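Local coordinates for hemolysin II regulatory protein (PDB 2JJ7) that probably binds DNA as a dimeric transcriptional regulator of the TetR family, acting in Bacillus cereus on the gene for hemolysin II, at residues A15-F20 against K60-A65; Y46-N49 against N53-Y56; G124-L129 against W153-V158. One frame throughout, in Å; residues are numbered along the deposited sequence.

Contact 1: residues A15-F20 against K60-A65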
loop_
_atom_site.group_PDB
_atom_site.type_symbol
_atom_site.label_atom_id
_atom_site.label_comp_id
_atom_site.label_asym_id
_atom_site.label_seq_id
_atom_site.Cartn_x
_atom_site.Cartn_y
_atom_site.Cartn_z
ATOM N N ALA B 15 11.425 -24.798 2.597
ATOM C CA ALA B 15 10.083 -25.232 2.187
ATOM C C ALA B 15 8.990 -24.394 2.832
ATOM O O ALA B 15 8.052 -23.966 2.165
ATOM C CB ALA B 15 9.866 -26.711 2.509
ATOM N N ALA B 16 9.123 -24.185 4.136
ATOM C CA ALA B 16 8.141 -23.464 4.922
ATOM C C ALA B 16 8.081 -21.985 4.489
ATOM O O ALA B 16 7.003 -21.443 4.306
ATOM C CB ALA B 16 8.461 -23.594 6.381
ATOM N N LYS B 17 9.239 -21.348 4.324
ATOM C CA LYS B 17 9.313 -20.000 3.732
ATOM C C LYS B 17 8.518 -19.939 2.425
ATOM O O LYS B 17 7.663 -19.068 2.253
ATOM C CB LYS B 17 10.775 -19.614 3.459
ATOM C CG LYS B 17 10.979 -18.218 2.876
ATOM C CD LYS B 17 12.396 -18.017 2.349
ATOM C CE LYS B 17 12.750 -16.549 2.309
ATOM N NZ LYS B 17 14.082 -16.270 1.664
ATOM N N LYS B 18 8.802 -20.875 1.517
ATOM C CA LYS B 18 8.143 -20.937 0.219
ATOM C C LYS B 18 6.625 -21.085 0.343
ATOM O O LYS B 18 5.869 -20.327 -0.266
ATOM C CB LYS B 18 8.700 -22.092 -0.622
ATOM C CG LYS B 18 8.132 -22.110 -2.047
ATOM C CD LYS B 18 8.542 -23.338 -2.835
ATOM C CE LYS B 18 7.902 -23.322 -4.214
ATOM N NZ LYS B 18 8.597 -24.238 -5.163
ATOM N N LYS B 19 6.196 -22.052 1.147
ATOM C CA LYS B 19 4.783 -22.400 1.271
ATOM C C LYS B 19 3.962 -21.371 2.042
ATOM O O LYS B 19 2.895 -20.964 1.585
ATOM C CB LYS B 19 4.633 -23.809 1.855
ATOM C CG LYS B 19 4.946 -24.921 0.846
ATOM C CD LYS B 19 3.780 -25.063 -0.136
ATOM C CE LYS B 19 4.180 -25.787 -1.397
ATOM N NZ LYS B 19 3.123 -25.665 -2.434
ATOM N N PHE B 20 4.462 -20.947 3.200
ATOM C CA PHE B 20 3.895 -19.795 3.913
ATOM C C PHE B 20 3.772 -18.567 3.018
ATOM O O PHE B 20 2.760 -17.875 3.061
ATOM C CB PHE B 20 4.744 -19.422 5.126
ATOM C CG PHE B 20 4.507 -20.287 6.337
ATOM C CD1 PHE B 20 3.216 -20.517 6.812
ATOM C CD2 PHE B 20 5.583 -20.833 7.029
ATOM C CE1 PHE B 20 2.997 -21.318 7.947
ATOM C CE2 PHE B 20 5.376 -21.629 8.173
ATOM C CZ PHE B 20 4.086 -21.871 8.628
ATOM N N LYS B 60 12.815 -16.009 12.061
ATOM C CA LYS B 60 14.153 -16.026 12.642
ATOM C C LYS B 60 15.234 -16.254 11.573
ATOM O O LYS B 60 16.217 -15.530 11.549
ATOM C CB LYS B 60 14.235 -17.111 13.724
ATOM C CG LYS B 60 15.489 -17.099 14.565
ATOM C CD LYS B 60 15.488 -18.297 15.496
ATOM C CE LYS B 60 16.572 -18.193 16.557
ATOM N NZ LYS B 60 16.673 -19.447 17.360
ATOM N N LYS B 61 15.048 -17.251 10.703
ATOM C CA LYS B 61 16.038 -17.564 9.671
ATOM C C LYS B 61 16.092 -16.515 8.563
ATOM O O LYS B 61 17.180 -16.137 8.132
ATOM C CB LYS B 61 15.804 -18.947 9.043
ATOM C CG LYS B 61 16.971 -19.371 8.147
ATOM C CD LYS B 61 16.910 -20.803 7.708
ATOM C CE LYS B 61 18.124 -21.165 6.853
ATOM N NZ LYS B 61 19.424 -21.147 7.595
ATOM N N TYR B 62 14.929 -16.045 8.109
ATOM C CA TYR B 62 14.870 -15.201 6.912
ATOM C C TYR B 62 14.538 -13.740 7.179
ATOM O O TYR B 62 14.509 -12.927 6.251
ATOM C CB TYR B 62 13.923 -15.798 5.858
ATOM C CG TYR B 62 14.299 -17.204 5.457
ATOM C CD1 TYR B 62 15.460 -17.449 4.713
ATOM C CD2 TYR B 62 13.503 -18.302 5.828
ATOM C CE1 TYR B 62 15.825 -18.759 4.343
ATOM C CE2 TYR B 62 13.863 -19.614 5.461
ATOM C CZ TYR B 62 15.026 -19.834 4.721
ATOM O OH TYR B 62 15.396 -21.118 4.355
ATOM N N GLY B 63 14.320 -13.391 8.448
ATOM C CA GLY B 63 14.132 -11.989 8.808
ATOM C C GLY B 63 15.485 -11.337 9.053
ATOM O O GLY B 63 16.522 -11.831 8.592
ATOM N N LEU B 64 15.486 -10.238 9.797
ATOM C CA LEU B 64 16.720 -9.555 10.153
ATOM C C LEU B 64 17.619 -10.391 11.082
ATOM O O LEU B 64 17.142 -10.994 12.048
ATOM C CB LEU B 64 16.384 -8.194 10.778
ATOM C CG LEU B 64 15.433 -7.360 9.902
ATOM C CD1 LEU B 64 14.823 -6.210 10.686
ATOM C CD2 LEU B 64 16.130 -6.867 8.628
ATOM N N ALA B 65 18.916 -10.425 10.780
ATOM C CA ALA B 65 19.888 -11.124 11.618
ATOM C C ALA B 65 19.968 -10.521 13.024
ATOM O O ALA B 65 20.222 -11.230 14.007
ATOM C CB ALA B 65 21.253 -11.111 10.961
#

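Contact 2: residues Y46-N49 against N53-Y56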
loop_
_atom_site.group_PDB
_atom_site.type_symbol
_atom_site.label_atom_id
_atom_site.label_comp_id
_atom_site.label_asym_id
_atom_site.label_seq_id
_atom_site.Cartn_x
_atom_site.Cartn_y
_atom_site.Cartn_z
ATOM N N TYR B 46 8.898 -33.913 14.400
ATOM C CA TYR B 46 9.940 -34.154 15.399
ATOM C C TYR B 46 10.822 -32.901 15.592
ATOM O O TYR B 46 11.028 -32.455 16.713
ATOM C CB TYR B 46 10.781 -35.393 15.054
ATOM C CG TYR B 46 11.922 -35.622 16.014
ATOM C CD1 TYR B 46 11.678 -35.996 17.343
ATOM C CD2 TYR B 46 13.247 -35.437 15.611
ATOM C CE1 TYR B 46 12.721 -36.185 18.242
ATOM C CE2 TYR B 46 14.301 -35.630 16.504
ATOM C CZ TYR B 46 14.028 -36.001 17.811
ATOM O OH TYR B 46 15.062 -36.194 18.689
ATOM N N TYR B 47 11.304 -32.317 14.498
ATOM C CA TYR B 47 12.202 -31.156 14.573
ATOM C C TYR B 47 11.544 -29.824 14.976
ATOM O O TYR B 47 12.163 -29.010 15.657
ATOM C CB TYR B 47 12.965 -30.972 13.250
ATOM C CG TYR B 47 14.089 -31.975 13.019
ATOM C CD1 TYR B 47 14.954 -32.343 14.058
ATOM C CD2 TYR B 47 14.304 -32.533 11.753
ATOM C CE1 TYR B 47 15.993 -33.262 13.850
ATOM C CE2 TYR B 47 15.342 -33.449 11.529
ATOM C CZ TYR B 47 16.183 -33.805 12.584
ATOM O OH TYR B 47 17.205 -34.700 12.382
ATOM N N PHE B 48 10.311 -29.592 14.537
ATOM C CA PHE B 48 9.673 -28.294 14.753
ATOM C C PHE B 48 8.391 -28.314 15.583
ATOM O O PHE B 48 7.973 -27.261 16.070
ATOM C CB PHE B 48 9.460 -27.551 13.422
ATOM C CG PHE B 48 10.749 -27.147 12.757
ATOM C CD1 PHE B 48 11.299 -27.928 11.742
ATOM C CD2 PHE B 48 11.442 -26.011 13.187
ATOM C CE1 PHE B 48 12.524 -27.575 11.146
ATOM C CE2 PHE B 48 12.657 -25.645 12.599
ATOM C CZ PHE B 48 13.198 -26.431 11.574
ATOM N N ASN B 49 7.776 -29.488 15.751
ATOM C CA ASN B 49 6.557 -29.598 16.556
ATOM C C ASN B 49 5.531 -28.526 16.196
ATOM O O ASN B 49 5.210 -27.671 17.031
ATOM C CB ASN B 49 6.882 -29.515 18.059
ATOM C CG ASN B 49 7.325 -30.854 18.652
ATOM O OD1 ASN B 49 8.483 -31.019 19.037
ATOM N ND2 ASN B 49 6.399 -31.809 18.733
ATOM N N ASN B 53 5.585 -22.895 15.500
ATOM C CA ASN B 53 7.010 -22.787 15.783
ATOM C C ASN B 53 7.837 -22.718 14.498
ATOM O O ASN B 53 8.840 -22.011 14.427
ATOM C CB ASN B 53 7.462 -23.960 16.655
ATOM C CG ASN B 53 8.933 -23.880 17.004
ATOM O OD1 ASN B 53 9.386 -22.892 17.590
ATOM N ND2 ASN B 53 9.698 -24.910 16.622
ATOM N N LEU B 54 7.400 -23.458 13.487
ATOM C CA LEU B 54 8.020 -23.449 12.184
ATOM C C LEU B 54 7.962 -22.041 11.572
ATOM O O LEU B 54 8.943 -21.560 11.012
ATOM C CB LEU B 54 7.298 -24.446 11.287
ATOM C CG LEU B 54 7.892 -24.904 9.959
ATOM C CD1 LEU B 54 9.357 -25.253 10.099
ATOM C CD2 LEU B 54 7.104 -26.103 9.492
ATOM N N TYR B 55 6.804 -21.399 11.695
ATOM C CA TYR B 55 6.607 -20.005 11.294
ATOM C C TYR B 55 7.556 -19.069 12.024
ATOM O O TYR B 55 8.207 -18.246 11.394
ATOM C CB TYR B 55 5.177 -19.607 11.582
ATOM C CG TYR B 55 4.743 -18.257 11.047
ATOM C CD1 TYR B 55 4.478 -17.216 11.923
ATOM C CD2 TYR B 55 4.535 -18.043 9.683
ATOM C CE1 TYR B 55 4.046 -15.999 11.479
ATOM C CE2 TYR B 55 4.096 -16.794 9.215
ATOM C CZ TYR B 55 3.852 -15.789 10.136
ATOM O OH TYR B 55 3.400 -14.560 9.770
ATOM N N TYR B 56 7.637 -19.210 13.348
ATOM C CA TYR B 56 8.591 -18.439 14.144
ATOM C C TYR B 56 10.008 -18.632 13.596
ATOM O O TYR B 56 10.730 -17.657 13.392
ATOM C CB TYR B 56 8.551 -18.832 15.628
ATOM C CG TYR B 56 7.308 -18.416 16.402
ATOM C CD1 TYR B 56 6.407 -17.475 15.904
ATOM C CD2 TYR B 56 7.060 -18.946 17.662
ATOM C CE1 TYR B 56 5.279 -17.105 16.638
ATOM C CE2 TYR B 56 5.952 -18.579 18.393
ATOM C CZ TYR B 56 5.063 -17.670 17.888
ATOM O OH TYR B 56 3.964 -17.330 18.655
#

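Contact 3: residues G124-L129 against W153-V158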
loop_
_atom_site.group_PDB
_atom_site.type_symbol
_atom_site.label_atom_id
_atom_site.label_comp_id
_atom_site.label_asym_id
_atom_site.label_seq_id
_atom_site.Cartn_x
_atom_site.Cartn_y
_atom_site.Cartn_z
ATOM N N GLY B 124 9.643 -5.018 14.314
ATOM C CA GLY B 124 10.160 -4.096 15.325
ATOM C C GLY B 124 11.020 -3.010 14.701
ATOM O O GLY B 124 10.829 -1.822 14.973
ATOM N N SER B 125 11.954 -3.415 13.843
ATOM C CA SER B 125 12.862 -2.486 13.186
ATOM C C SER B 125 12.163 -1.697 12.072
ATOM O O SER B 125 12.462 -0.511 11.851
ATOM C CB SER B 125 14.068 -3.226 12.622
ATOM O OG SER B 125 14.863 -3.769 13.665
ATOM N N PHE B 126 11.227 -2.360 11.390
ATOM C CA PHE B 126 10.401 -1.720 10.370
ATOM C C PHE B 126 9.595 -0.548 10.956
ATOM O O PHE B 126 9.353 0.452 10.278
ATOM C CB PHE B 126 9.483 -2.756 9.682
ATOM C CG PHE B 126 8.931 -2.285 8.356
ATOM C CD1 PHE B 126 7.641 -1.776 8.265
ATOM C CD2 PHE B 126 9.717 -2.323 7.196
ATOM C CE1 PHE B 126 7.131 -1.316 7.039
ATOM C CE2 PHE B 126 9.209 -1.876 5.949
ATOM C CZ PHE B 126 7.915 -1.376 5.869
ATOM N N GLU B 127 9.188 -0.681 12.215
ATOM C CA GLU B 127 8.433 0.372 12.927
ATOM C C GLU B 127 9.218 1.675 13.210
ATOM O O GLU B 127 8.667 2.629 13.757
ATOM C CB GLU B 127 7.847 -0.179 14.218
ATOM C CG GLU B 127 6.523 -0.881 13.982
ATOM C CD GLU B 127 5.953 -1.532 15.219
ATOM O OE1 GLU B 127 6.586 -1.458 16.293
ATOM O OE2 GLU B 127 4.861 -2.132 15.108
ATOM N N GLN B 128 10.496 1.710 12.839
ATOM C CA GLN B 128 11.280 2.939 12.960
ATOM C C GLN B 128 10.760 4.013 12.007
ATOM O O GLN B 128 11.029 5.188 12.202
ATOM C CB GLN B 128 12.746 2.698 12.650
ATOM C CG GLN B 128 13.575 2.171 13.790
ATOM C CD GLN B 128 15.052 2.221 13.455
ATOM O OE1 GLN B 128 15.567 3.262 13.040
ATOM N NE2 GLN B 128 15.740 1.096 13.616
ATOM N N LEU B 129 10.022 3.603 10.980
ATOM C CA LEU B 129 9.544 4.527 9.958
ATOM C C LEU B 129 8.833 5.772 10.494
ATOM O O LEU B 129 9.133 6.889 10.073
ATOM C CB LEU B 129 8.637 3.787 8.982
ATOM C CG LEU B 129 8.082 4.599 7.815
ATOM C CD1 LEU B 129 9.232 5.258 6.991
ATOM C CD2 LEU B 129 7.168 3.694 6.966
ATOM N N TRP B 153 1.122 3.666 3.073
ATOM C CA TRP B 153 1.603 3.760 1.686
ATOM C C TRP B 153 2.983 3.088 1.498
ATOM O O TRP B 153 3.139 2.210 0.648
ATOM C CB TRP B 153 1.598 5.223 1.213
ATOM C CG TRP B 153 2.286 5.465 -0.119
ATOM C CD1 TRP B 153 1.884 5.015 -1.337
ATOM C CD2 TRP B 153 3.480 6.233 -0.351
ATOM N NE1 TRP B 153 2.745 5.458 -2.323
ATOM C CE2 TRP B 153 3.743 6.193 -1.742
ATOM C CE3 TRP B 153 4.346 6.959 0.477
ATOM C CZ2 TRP B 153 4.847 6.837 -2.322
ATOM C CZ3 TRP B 153 5.447 7.607 -0.103
ATOM C CH2 TRP B 153 5.684 7.536 -1.489
ATOM N N ILE B 154 3.959 3.464 2.320
ATOM C CA ILE B 154 5.316 2.924 2.210
ATOM C C ILE B 154 5.371 1.415 2.543
ATOM O O ILE B 154 6.042 0.611 1.861
ATOM C CB ILE B 154 6.321 3.743 3.106
ATOM C CG1 ILE B 154 6.499 5.163 2.563
ATOM C CG2 ILE B 154 7.676 3.011 3.235
ATOM C CD1 ILE B 154 7.384 6.086 3.442
ATOM N N THR B 155 4.645 1.022 3.584
ATOM C CA THR B 155 4.552 -0.377 3.974
ATOM C C THR B 155 4.054 -1.238 2.802
ATOM O O THR B 155 4.589 -2.323 2.526
ATOM C CB THR B 155 3.625 -0.503 5.225
ATOM O OG1 THR B 155 4.206 0.259 6.308
ATOM C CG2 THR B 155 3.437 -1.961 5.673
ATOM N N SER B 156 3.025 -0.758 2.112
ATOM C CA SER B 156 2.414 -1.522 1.042
ATOM C C SER B 156 3.355 -1.681 -0.144
ATOM O O SER B 156 3.425 -2.750 -0.741
ATOM C CB SER B 156 1.081 -0.896 0.612
ATOM O OG SER B 156 1.288 0.285 -0.150
ATOM N N ILE B 157 4.081 -0.623 -0.484
ATOM C CA ILE B 157 4.981 -0.694 -1.640
ATOM C C ILE B 157 6.331 -1.375 -1.337
ATOM O O ILE B 157 6.851 -2.124 -2.167
ATOM C CB ILE B 157 5.165 0.684 -2.322
ATOM C CG1 ILE B 157 5.823 1.682 -1.370
ATOM C CG2 ILE B 157 3.802 1.214 -2.815
ATOM C CD1 ILE B 157 5.859 3.131 -1.908
ATOM N N VAL B 158 6.887 -1.125 -0.155
ATOM C CA VAL B 158 8.207 -1.641 0.182
ATOM C C VAL B 158 8.161 -3.148 0.442
ATOM O O VAL B 158 9.129 -3.873 0.145
ATOM C CB VAL B 158 8.835 -0.866 1.388
ATOM C CG1 VAL B 158 9.972 -1.659 2.036
ATOM C CG2 VAL B 158 9.346 0.479 0.905
#

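Contact 1: residues A15-F20 against K60-A65
Lys17, on helix 5-23, lays its aliphatic chain across one face of the Tyr62 ring, on the last turn of helix 51-62. The lysine carries CG anti to its backbone N (chi1 -179°) and stays extended beyond it, so its methylenes pass over the ring one after another. Lys17 CB lies 3.7 Å from Tyr62 CE2. Lys17 CD sits almost over the middle, 3.6 Å from the Tyr62 ring centroid and 8° off the normal, a CH-pi contact. Lys17 CE has moved on to Tyr62 CG, and Lys17 NZ ends beyond the centre, 3.5 Å from Tyr62 CD1. The ammonium therefore makes an off-centre cation-pi contact, with Lys17 NZ 4.1 Å from the centroid of Tyr62. Across the ring, CG of the preceding Lys61 covers the opposite face, so the phenol is held between two lysine chains. The same Lys17 NZ hydrogen-bonds to Asn97 OD1, and Tyr62 O receives a bond from His93 NE2, which ties this spot to the C-terminal domain. The contact thus has an apolar and a charged part: methylenes supply most of the touching surface, while the charged tip probably draws on the ring's pi cloud and Asn97 OD1, with Glu99 a weak, more distant partner.

Contact 2: residues Y46-N49 against N53-Y56
Phe48 closes helix 41-48, the second helix of the predicted helix-turn-helix, and meets Asn53 and Leu54 near the start of helix 51-62. In TetR-family regulators this second helix is the recognition helix, and the helix after it leads from the DNA-binding domain into the C-terminal domain. Asn49 departs from helical geometry with positive phi, and the chain turns into helix 51-62 closely enough that the CA atoms of Phe48 and Leu54 lie 5.7 Å apart.

The Phe48 side chain can be followed outward. Its CG lies anti to the carbonyl carbon (chi1 -66°), which turns the ring toward helix 51-62. Phe48 CB is 4.0 Å from Leu54 CD1 and also borders the amide nitrogen of Asn53. Phe48 CG makes the closest apolar approach, 3.5 Å to Leu54 CD1. The two CD atoms diverge in their company: CD1 has the same leucine methyl as neighbour, whereas CD2 has both that methyl and, at the ring edge, Asn53 ND2. Farther out, CE1 and CE2 still border Leu54 CD1, which stands over the face in a CH-pi contact, displaced toward the CG end of the ring. Met9 of helix 5-23 also packs on Phe48, while Leu54 reaches Leu13 of that helix and Ile30 and Ile33 of helix 30-37, placing the pair in the core of the three-helix DNA-binding domain.

Asn53 adds the polar link. Its amide swings back over the end of helix 41-48, its plane turned against that of the ring. There Asn53 ND2 donates to Phe48 O at 3.0 Å, with an N-H...O angle of 151° and the donor tilted 19° from the carbonyl plane.

Contact 3: residues G124-L129 against W153-V158
Phe126 and Leu129 project from the bend between helices 123-126 and 129-138 onto helix 147-158, inside the all-helical TetR-type C-terminal domain. A type I turn from Phe126 to Leu129 spaces the two so that both face the same helix.

Phe126, with the most surface buried here, arrives edge-on. Phe126 CE1 lies 3.4 Å from Thr155 OG1, CZ points at Thr155 CA, and CE2, on the other side of CZ, is 4.0 Å from Val158 CG1, so the ring rim spans one turn of the helix. The Thr155 hydroxyl is engaged within its own helix, hydrogen-bonded to Ile151 O. Phe90 of helix 79-96 meets Phe126 edge-to-face, and Tyr86 OH bonds to its carbonyl oxygen.

A chi1 of -178° points the Leu129 chain away from its own N and carries both methyls forward to Ile154, which has the most surface buried on the helix 147-158 side. The two side chains meet at a slant, Leu129 CD1 toward the delta methyl of Ile154 and CD2 toward its beta branch.

Helix 147-158 turns another side to the second subunit, where Ser156 OG bonds to Ser156 OG of that chain. Leu129 CD2 approaches Ile154 closest at CG2, 3.8 Å away.

Contacts 1 and 2 share helix 51-62, their centres 12 Å apart: contact 2 sits near its start, against the helix-turn-helix, and contact 1 at its end, against helix 5-23. Along the chain, contact 2 falls between the two segments of contact 1. The two touch through Ala16 CB, 3.9 Å from Leu54 CG, and through Phe20 against Tyr55. Contact 3 comes later, in the C-terminal domain, with its centre 18 Å from that of contact 1 and 27 Å from that of contact 2. Leu64, just past helix 51-62, packs on Ser125, so side-chain packing connects the predicted DNA-binding region with the C-terminal domain, whose helix 147-158 meets the second subunit.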